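Local coordinates for protein ribonuclease H (Uncultured organism, PDB 4IBN) that probably cleaves the RNA strand of RNA-DNA hybrids endonucleolytically, leaving 5'-phosphomonoesters, as a monomeric magnesium-dependent type 1 RNase H, at residues A[16-21]-A[197-202]; A[39-44]-A[55-60]; A[90-95]-A[140-145]. All coordinates share one frame; numbering follows the deposited sequence.

Contact 1. Residues A[16-21]-A[197-202]; sequences LVAVYA and EPFPDA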
# COMPACT_ATOMS: atom_id res chain seq x y z
N LEU A 16 9.12 -12.69 4.11
CA LEU A 16 9.05 -11.33 4.61
C LEU A 16 9.34 -10.36 3.48
O LEU A 16 10.30 -10.49 2.83
CB LEU A 16 10.09 -11.11 5.68
CG LEU A 16 10.29 -9.69 6.21
CD1 LEU A 16 9.10 -9.21 6.95
CD2 LEU A 16 11.48 -9.65 7.16
N VAL A 17 8.46 -9.39 3.29
CA VAL A 17 8.67 -8.33 2.33
C VAL A 17 8.43 -6.97 2.93
O VAL A 17 7.77 -6.86 3.91
CB VAL A 17 7.76 -8.46 1.12
CG1 VAL A 17 8.08 -9.67 0.29
CG2 VAL A 17 6.34 -8.47 1.49
N ALA A 18 9.01 -5.96 2.31
CA ALA A 18 8.75 -4.60 2.69
C ALA A 18 8.09 -3.92 1.53
O ALA A 18 8.58 -3.95 0.48
CB ALA A 18 10.02 -3.88 3.07
N VAL A 19 6.95 -3.31 1.82
CA VAL A 19 6.11 -2.70 0.82
C VAL A 19 6.01 -1.21 1.07
O VAL A 19 5.93 -0.81 2.16
CB VAL A 19 4.72 -3.31 0.93
CG1 VAL A 19 3.76 -2.55 0.12
CG2 VAL A 19 4.78 -4.75 0.51
N TYR A 20 6.12 -0.43 0.00
CA TYR A 20 6.08 1.01 0.08
C TYR A 20 5.03 1.48 -0.88
O TYR A 20 5.16 1.27 -2.02
CB TYR A 20 7.44 1.64 -0.28
CG TYR A 20 8.55 1.19 0.63
CD1 TYR A 20 8.82 1.87 1.76
CD2 TYR A 20 9.28 0.07 0.36
CE1 TYR A 20 9.78 1.46 2.60
CE2 TYR A 20 10.24 -0.34 1.18
CZ TYR A 20 10.49 0.36 2.32
OH TYR A 20 11.44 0.00 3.21
N ALA A 21 4.01 2.15 -0.37
CA ALA A 21 2.85 2.50 -1.15
C ALA A 21 2.57 3.99 -1.12
O ALA A 21 2.91 4.62 -0.19
CB ALA A 21 1.68 1.75 -0.64
N GLU A 197 15.68 3.44 2.79
CA GLU A 197 15.45 2.64 3.97
C GLU A 197 15.98 1.22 3.76
O GLU A 197 15.62 0.57 2.87
CB GLU A 197 13.97 2.61 4.29
CG GLU A 197 13.60 1.77 5.46
CD GLU A 197 12.36 2.24 6.27
OE1 GLU A 197 11.46 2.93 5.78
OE2 GLU A 197 12.32 1.83 7.44
N PRO A 198 16.84 0.79 4.64
CA PRO A 198 17.36 -0.57 4.56
C PRO A 198 16.26 -1.58 4.77
O PRO A 198 15.31 -1.29 5.41
CB PRO A 198 18.36 -0.64 5.72
CG PRO A 198 18.53 0.70 6.16
CD PRO A 198 17.34 1.48 5.82
N PHE A 199 16.44 -2.76 4.23
CA PHE A 199 15.46 -3.82 4.37
C PHE A 199 15.34 -4.23 5.84
O PHE A 199 16.27 -4.29 6.54
CB PHE A 199 15.84 -5.02 3.52
CG PHE A 199 14.75 -6.04 3.36
CD1 PHE A 199 13.82 -5.92 2.38
CD2 PHE A 199 14.65 -7.10 4.21
CE1 PHE A 199 12.85 -6.81 2.28
CE2 PHE A 199 13.66 -7.99 4.06
CZ PHE A 199 12.78 -7.84 3.11
N PRO A 200 14.15 -4.53 6.27
CA PRO A 200 13.95 -4.83 7.67
C PRO A 200 14.54 -6.13 8.15
O PRO A 200 14.66 -7.05 7.43
CB PRO A 200 12.44 -4.85 7.81
CG PRO A 200 11.93 -5.12 6.53
CD PRO A 200 12.87 -4.48 5.56
N ASP A 201 14.93 -6.12 9.42
CA ASP A 201 15.33 -7.28 10.18
C ASP A 201 14.09 -8.03 10.60
O ASP A 201 13.16 -7.45 10.98
CB ASP A 201 15.93 -6.84 11.49
CG ASP A 201 17.26 -6.29 11.38
OD1 ASP A 201 17.75 -6.12 10.26
OD2 ASP A 201 17.85 -6.03 12.43
N ALA A 202 14.13 -9.33 10.64
CA ALA A 202 12.99 -10.06 11.11
C ALA A 202 12.74 -9.77 12.57
O ALA A 202 11.70 -10.07 13.09
CB ALA A 202 13.12 -11.49 10.86
O HOH W 1 13.44 -1.55 2.80
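The F199 ring meets L16 O at its edge, in the ring plane, with CZ 3.6 Å from that oxygen, while P200 CD lies over one of its faces, offset toward the rim. The Y20 ring has E197 OE1 and a water at its edge, both near its plane, and the planes of ring and carboxylate stand 50° apart. Y20 OH comes to 3.6 Å from E197 CG, so the phenol tip lies against the aliphatic part of the glutamate. The water, 2.6 Å from Y20 OH and 3.0 Å from E197 O, bridges strand and loop where no direct hydrogen bond joins them. E197 OE1 has its own partner in H152 NE2, and the H152 ring also meets that of Y20.

In the RNase H fold, 16-21 belongs to a central strand of the mixed sheet, flanked by strands 34-45 and 90-95; residues 197-202, from the loop after helix 187-192, run back across one face of it, 156° from the strand direction. L16, A18 and Y20 all direct their side chains to this face. A18 CB packs 3.8 Å from P200 CD. CG of F199 is anti to the backbone N (chi1 -168°), which carries it toward the strand; the ring beyond lies beside L16, the two side chains running antiparallel with L16 CD2 4.1 Å from F199 CE2.

Contact 2. Residues A[39-44]-A[55-60]; sequences GVLVEY and RRDVWV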
# COMPACT_ATOMS: atom_id res chain seq x y z
N GLY A 39 0.46 3.52 -6.38
CA GLY A 39 1.74 2.93 -6.68
C GLY A 39 2.32 2.16 -5.50
O GLY A 39 2.28 2.62 -4.42
N VAL A 40 2.82 0.96 -5.78
CA VAL A 40 3.41 0.12 -4.77
C VAL A 40 4.75 -0.47 -5.20
O VAL A 40 4.85 -1.04 -6.22
CB VAL A 40 2.50 -1.05 -4.48
CG1 VAL A 40 3.03 -1.89 -3.40
CG2 VAL A 40 1.15 -0.58 -4.15
N LEU A 41 5.77 -0.33 -4.36
CA LEU A 41 7.03 -1.02 -4.53
C LEU A 41 7.13 -2.13 -3.50
O LEU A 41 6.93 -1.89 -2.36
CB LEU A 41 8.17 -0.04 -4.30
CG LEU A 41 9.58 -0.59 -4.22
CD1 LEU A 41 10.02 -1.19 -5.51
CD2 LEU A 41 10.56 0.43 -3.76
N VAL A 42 7.45 -3.34 -3.95
CA VAL A 42 7.69 -4.46 -3.04
C VAL A 42 9.17 -4.83 -3.06
O VAL A 42 9.69 -5.07 -4.09
CB VAL A 42 6.89 -5.71 -3.48
CG1 VAL A 42 7.02 -6.83 -2.47
CG2 VAL A 42 5.42 -5.38 -3.64
N GLU A 43 9.79 -4.85 -1.91
CA GLU A 43 11.16 -5.25 -1.76
C GLU A 43 11.25 -6.63 -1.16
O GLU A 43 10.54 -6.91 -0.27
CB GLU A 43 11.94 -4.29 -0.87
CG GLU A 43 12.05 -2.91 -1.45
CD GLU A 43 13.14 -2.07 -0.84
OE1 GLU A 43 13.63 -2.43 0.22
OE2 GLU A 43 13.48 -1.05 -1.43
N TYR A 44 12.17 -7.45 -1.67
CA TYR A 44 12.38 -8.79 -1.14
C TYR A 44 13.87 -9.16 -1.11
O TYR A 44 14.56 -9.08 -2.13
CB TYR A 44 11.60 -9.82 -1.95
CG TYR A 44 11.88 -11.25 -1.57
CD1 TYR A 44 11.29 -11.82 -0.45
CD2 TYR A 44 12.75 -12.03 -2.32
CE1 TYR A 44 11.54 -13.13 -0.09
CE2 TYR A 44 13.01 -13.35 -1.97
CZ TYR A 44 12.41 -13.89 -0.86
OH TYR A 44 12.66 -15.19 -0.50
N ARG A 55 13.23 -6.14 -6.40
CA ARG A 55 12.16 -5.21 -6.37
C ARG A 55 11.14 -5.49 -7.43
O ARG A 55 11.46 -5.80 -8.52
CB ARG A 55 12.70 -3.79 -6.47
CG ARG A 55 13.51 -3.35 -5.26
CD ARG A 55 14.02 -1.98 -5.31
NE ARG A 55 14.61 -1.54 -4.07
CZ ARG A 55 15.90 -1.44 -3.84
NH1 ARG A 55 16.75 -1.76 -4.74
NH2 ARG A 55 16.32 -1.02 -2.69
N ARG A 56 9.89 -5.37 -7.04
CA ARG A 56 8.77 -5.44 -7.95
C ARG A 56 7.78 -4.28 -7.71
O ARG A 56 7.66 -3.80 -6.64
CB ARG A 56 8.03 -6.76 -7.81
CG ARG A 56 8.85 -7.97 -8.00
CD ARG A 56 9.05 -8.25 -9.41
NE ARG A 56 9.73 -9.51 -9.59
CZ ARG A 56 11.03 -9.62 -9.69
NH1 ARG A 56 11.79 -8.54 -9.70
NH2 ARG A 56 11.58 -10.79 -9.85
N ASP A 57 7.08 -3.88 -8.77
CA ASP A 57 6.12 -2.79 -8.73
C ASP A 57 4.71 -3.26 -9.03
O ASP A 57 4.54 -4.15 -9.78
CB ASP A 57 6.42 -1.77 -9.82
CG ASP A 57 7.78 -1.07 -9.67
OD1 ASP A 57 8.36 -1.15 -8.64
OD2 ASP A 57 8.21 -0.41 -10.62
N VAL A 58 3.71 -2.58 -8.48
CA VAL A 58 2.31 -2.84 -8.83
C VAL A 58 1.50 -1.55 -8.78
O VAL A 58 1.54 -0.84 -7.78
CB VAL A 58 1.67 -3.88 -7.89
CG1 VAL A 58 2.00 -3.55 -6.44
CG2 VAL A 58 0.17 -3.94 -8.11
N TRP A 59 0.76 -1.24 -9.85
CA TRP A 59 0.02 -0.00 -9.86
C TRP A 59 -1.36 -0.16 -10.48
O TRP A 59 -1.60 -1.08 -11.22
CB TRP A 59 0.81 1.13 -10.55
CG TRP A 59 1.02 0.96 -11.99
CD1 TRP A 59 0.22 1.37 -12.98
CD2 TRP A 59 2.13 0.31 -12.62
NE1 TRP A 59 0.74 1.05 -14.18
CE2 TRP A 59 1.92 0.40 -13.99
CE3 TRP A 59 3.28 -0.29 -12.15
CZ2 TRP A 59 2.78 -0.14 -14.89
CZ3 TRP A 59 4.14 -0.81 -13.05
CH2 TRP A 59 3.90 -0.73 -14.40
N VAL A 60 -2.22 0.77 -10.14
CA VAL A 60 -3.54 0.85 -10.74
C VAL A 60 -4.00 2.29 -10.82
O VAL A 60 -3.45 3.11 -10.19
CB VAL A 60 -4.55 0.09 -9.97
CG1 VAL A 60 -4.23 -1.37 -10.01
CG2 VAL A 60 -4.65 0.57 -8.59
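R55 and E43 both hold CG anti to the carbonyl carbon (chi1 -67° and -64°), and their extended chains run alongside each other in the same direction. R55 grips E43 side-on with NE and NH2, both on OE2: both bonds, from NE at 2.9 Å and NH2 at 3.1 Å, belong to the salt bridge. OE2 lies in the guanidinium plane, yet both nitrogens reach it from the same face of the carboxylate, whose plane is turned 71° from the guanidinium. Q154 NE2 also bonds OE2, while R55 NH1 pairs with E181. An alanine in place of R55 would probably leave both E43 and E181 without their cationic mate and take away the CG and CD methylenes that lie against L41 CD1.

These strands form the antiparallel hairpin 34-45/53-62 of the RNase H sheet. V40-V58 and V42-R56 are hydrogen-bonded pairs; V42 N to R56 O is short and nearly straight (2.7 Å). On the face of V40 and V58, which helix 67-82 covers, V40 CB and V58 CG1 are unusually tight at 3.2 Å. On the face of L41 and D57, L41 CD1 comes to 3.5 Å from D57 OD1, an oxygen hydrogen-bonded by S178 OG, while Y157 OH and G179 N bond OD2.

Contact 3. Residues A[90-95]-A[140-145]; sequences RVVFTT and AVEWRW
V92 and R144 meet on one face of a parallel strand pair, F93 and W143 on the other, at the edge of the RNase H sheet where 140-145 is the outermost strand beside 90-95. The backbone register is regular, R90 facing A140 through to T95 facing W145. Five N-H to O bonds join the strands, from V91 N to A140 O at 2.9 Å to T95 N to R144 O at 3.1 Å, and CA-H...O contacts such as V141 CA to V91 O accompany them.

Apolar and aromatic packing fills the face of V91, F93, V141 and W143, which helices 67-82 and 98-113 cover. W143 CZ3 lies over one face of the F93 ring, offset toward the rim and 3.7 Å from CD2; the planes are 56° apart, an oblique pair. V141 CG1 sits over the centre of the W143 ring and also touches F93 CB at 3.9 Å.

On the face of V92, E142 and R144 the contacts are mostly polar. R144 NE makes a salt bridge to E142 OE2 at 3.0 Å; OE2 lies in the guanidinium plane, while NE approaches it from above the carboxylate plane, and OE1 accepts from R206 N. A water accepts from R144 NH1 and is 2.7 Å from T94 OG1. CG of R144 anti to the carbonyl carbon (chi1 -67°) and a chain extended to NE set NE beside V92 CG1, which sits over the centre of one guanidinium face, 3.6 Å from R144 CZ.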
# COMPACT_ATOMS: atom_id res chain seq x y z
N ARG A 90 4.67 -12.17 5.76
CA ARG A 90 4.88 -11.12 6.72
C ARG A 90 5.25 -9.85 5.93
O ARG A 90 6.03 -9.90 5.09
CB ARG A 90 6.00 -11.49 7.67
CG ARG A 90 5.62 -12.54 8.61
CD ARG A 90 6.81 -13.02 9.44
NE ARG A 90 7.58 -13.96 8.68
CZ ARG A 90 8.82 -14.27 8.93
NH1 ARG A 90 9.43 -13.74 9.94
NH2 ARG A 90 9.45 -15.12 8.16
N VAL A 91 4.61 -8.73 6.23
CA VAL A 91 4.76 -7.53 5.46
C VAL A 91 4.99 -6.34 6.35
O VAL A 91 4.28 -6.14 7.24
CB VAL A 91 3.49 -7.26 4.62
CG1 VAL A 91 3.63 -6.02 3.80
CG2 VAL A 91 3.16 -8.46 3.78
N VAL A 92 5.97 -5.54 6.02
CA VAL A 92 6.07 -4.24 6.61
C VAL A 92 5.54 -3.29 5.56
O VAL A 92 6.10 -3.22 4.53
CB VAL A 92 7.52 -3.87 6.89
CG1 VAL A 92 7.60 -2.51 7.47
CG2 VAL A 92 8.12 -4.85 7.83
N PHE A 93 4.44 -2.60 5.86
CA PHE A 93 3.78 -1.75 4.89
C PHE A 93 3.94 -0.32 5.31
O PHE A 93 3.46 0.06 6.30
CB PHE A 93 2.28 -2.12 4.79
CG PHE A 93 1.52 -1.49 3.64
CD1 PHE A 93 1.17 -2.21 2.55
CD2 PHE A 93 1.05 -0.22 3.73
CE1 PHE A 93 0.46 -1.67 1.57
CE2 PHE A 93 0.35 0.31 2.74
CZ PHE A 93 0.06 -0.42 1.66
N THR A 94 4.67 0.43 4.51
CA THR A 94 4.94 1.81 4.78
C THR A 94 4.28 2.73 3.77
O THR A 94 4.45 2.59 2.64
CB THR A 94 6.47 2.10 4.78
OG1 THR A 94 7.13 1.26 5.71
CG2 THR A 94 6.73 3.52 5.13
N THR A 95 3.53 3.69 4.27
CA THR A 95 2.78 4.59 3.43
C THR A 95 2.77 5.98 3.99
O THR A 95 2.97 6.14 5.12
CB THR A 95 1.36 4.12 3.27
OG1 THR A 95 0.64 5.05 2.49
CG2 THR A 95 0.71 3.96 4.58
N ALA A 140 0.48 -11.18 7.97
CA ALA A 140 0.79 -10.43 9.16
C ALA A 140 1.49 -9.14 8.75
O ALA A 140 2.42 -9.19 8.03
CB ALA A 140 1.66 -11.23 10.04
N VAL A 141 0.96 -8.02 9.23
CA VAL A 141 1.35 -6.72 8.75
C VAL A 141 1.75 -5.76 9.86
O VAL A 141 1.10 -5.68 10.83
CB VAL A 141 0.26 -6.08 7.91
CG1 VAL A 141 0.79 -4.84 7.19
CG2 VAL A 141 -0.26 -7.05 6.89
N GLU A 142 2.87 -5.09 9.65
CA GLU A 142 3.25 -4.00 10.50
C GLU A 142 3.01 -2.77 9.68
O GLU A 142 3.57 -2.63 8.66
CB GLU A 142 4.73 -4.08 10.90
CG GLU A 142 5.21 -2.84 11.60
CD GLU A 142 6.63 -2.88 12.10
OE1 GLU A 142 7.27 -3.90 12.04
OE2 GLU A 142 7.06 -1.85 12.58
N TRP A 143 2.14 -1.92 10.16
CA TRP A 143 1.76 -0.73 9.43
C TRP A 143 2.62 0.45 9.87
O TRP A 143 2.70 0.70 11.02
CB TRP A 143 0.25 -0.43 9.68
CG TRP A 143 -0.68 -1.55 9.31
CD1 TRP A 143 -1.22 -2.45 10.12
CD2 TRP A 143 -1.15 -1.86 8.01
NE1 TRP A 143 -1.99 -3.33 9.43
CE2 TRP A 143 -1.96 -2.97 8.12
CE3 TRP A 143 -0.97 -1.30 6.77
CZ2 TRP A 143 -2.57 -3.54 7.03
CZ3 TRP A 143 -1.58 -1.84 5.71
CH2 TRP A 143 -2.35 -2.95 5.83
N ARG A 144 3.26 1.15 8.93
CA ARG A 144 4.15 2.25 9.26
C ARG A 144 3.81 3.48 8.44
O ARG A 144 3.53 3.34 7.32
CB ARG A 144 5.59 1.89 8.92
CG ARG A 144 6.19 0.79 9.75
CD ARG A 144 7.66 0.73 9.61
NE ARG A 144 8.28 -0.38 10.30
CZ ARG A 144 9.50 -0.82 10.04
NH1 ARG A 144 10.22 -0.24 9.14
NH2 ARG A 144 9.97 -1.84 10.68
N TRP A 145 3.85 4.66 9.06
CA TRP A 145 3.64 5.94 8.39
C TRP A 145 4.96 6.70 8.24
O TRP A 145 5.77 6.68 9.10
CB TRP A 145 2.67 6.81 9.19
CG TRP A 145 2.46 8.14 8.64
CD1 TRP A 145 1.81 8.43 7.54
CD2 TRP A 145 2.89 9.37 9.17
NE1 TRP A 145 1.79 9.74 7.31
CE2 TRP A 145 2.47 10.36 8.31
CE3 TRP A 145 3.62 9.73 10.28
CZ2 TRP A 145 2.74 11.68 8.51
CZ3 TRP A 145 3.88 11.04 10.48
CH2 TRP A 145 3.45 11.99 9.59
O HOH W 2 9.45 1.60 7.10

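In the fold
All three contacts reach one mixed sheet, in which strand 16-25 lies between 34-45 and 90-95. Contact 1 therefore touches both others: A18 O and E43 N are 2.8 Å apart, as are V19 N and V92 O, both probable hydrogen bonds. Contacts 2 and 3 have centres about 14 Å apart and do not touch. Contact 2 is the most buried, an antiparallel hairpin whose arginine-glutamate bridge spans the strands; contact 3, partly buried, pairs parallel strands and keeps its bridge within one of them. Contact 1, also partly buried, brings a late loop onto the sheet by packing and a water instead of strand pairing. A long, weak ion pair between E197 and R144 links it further to contact 3.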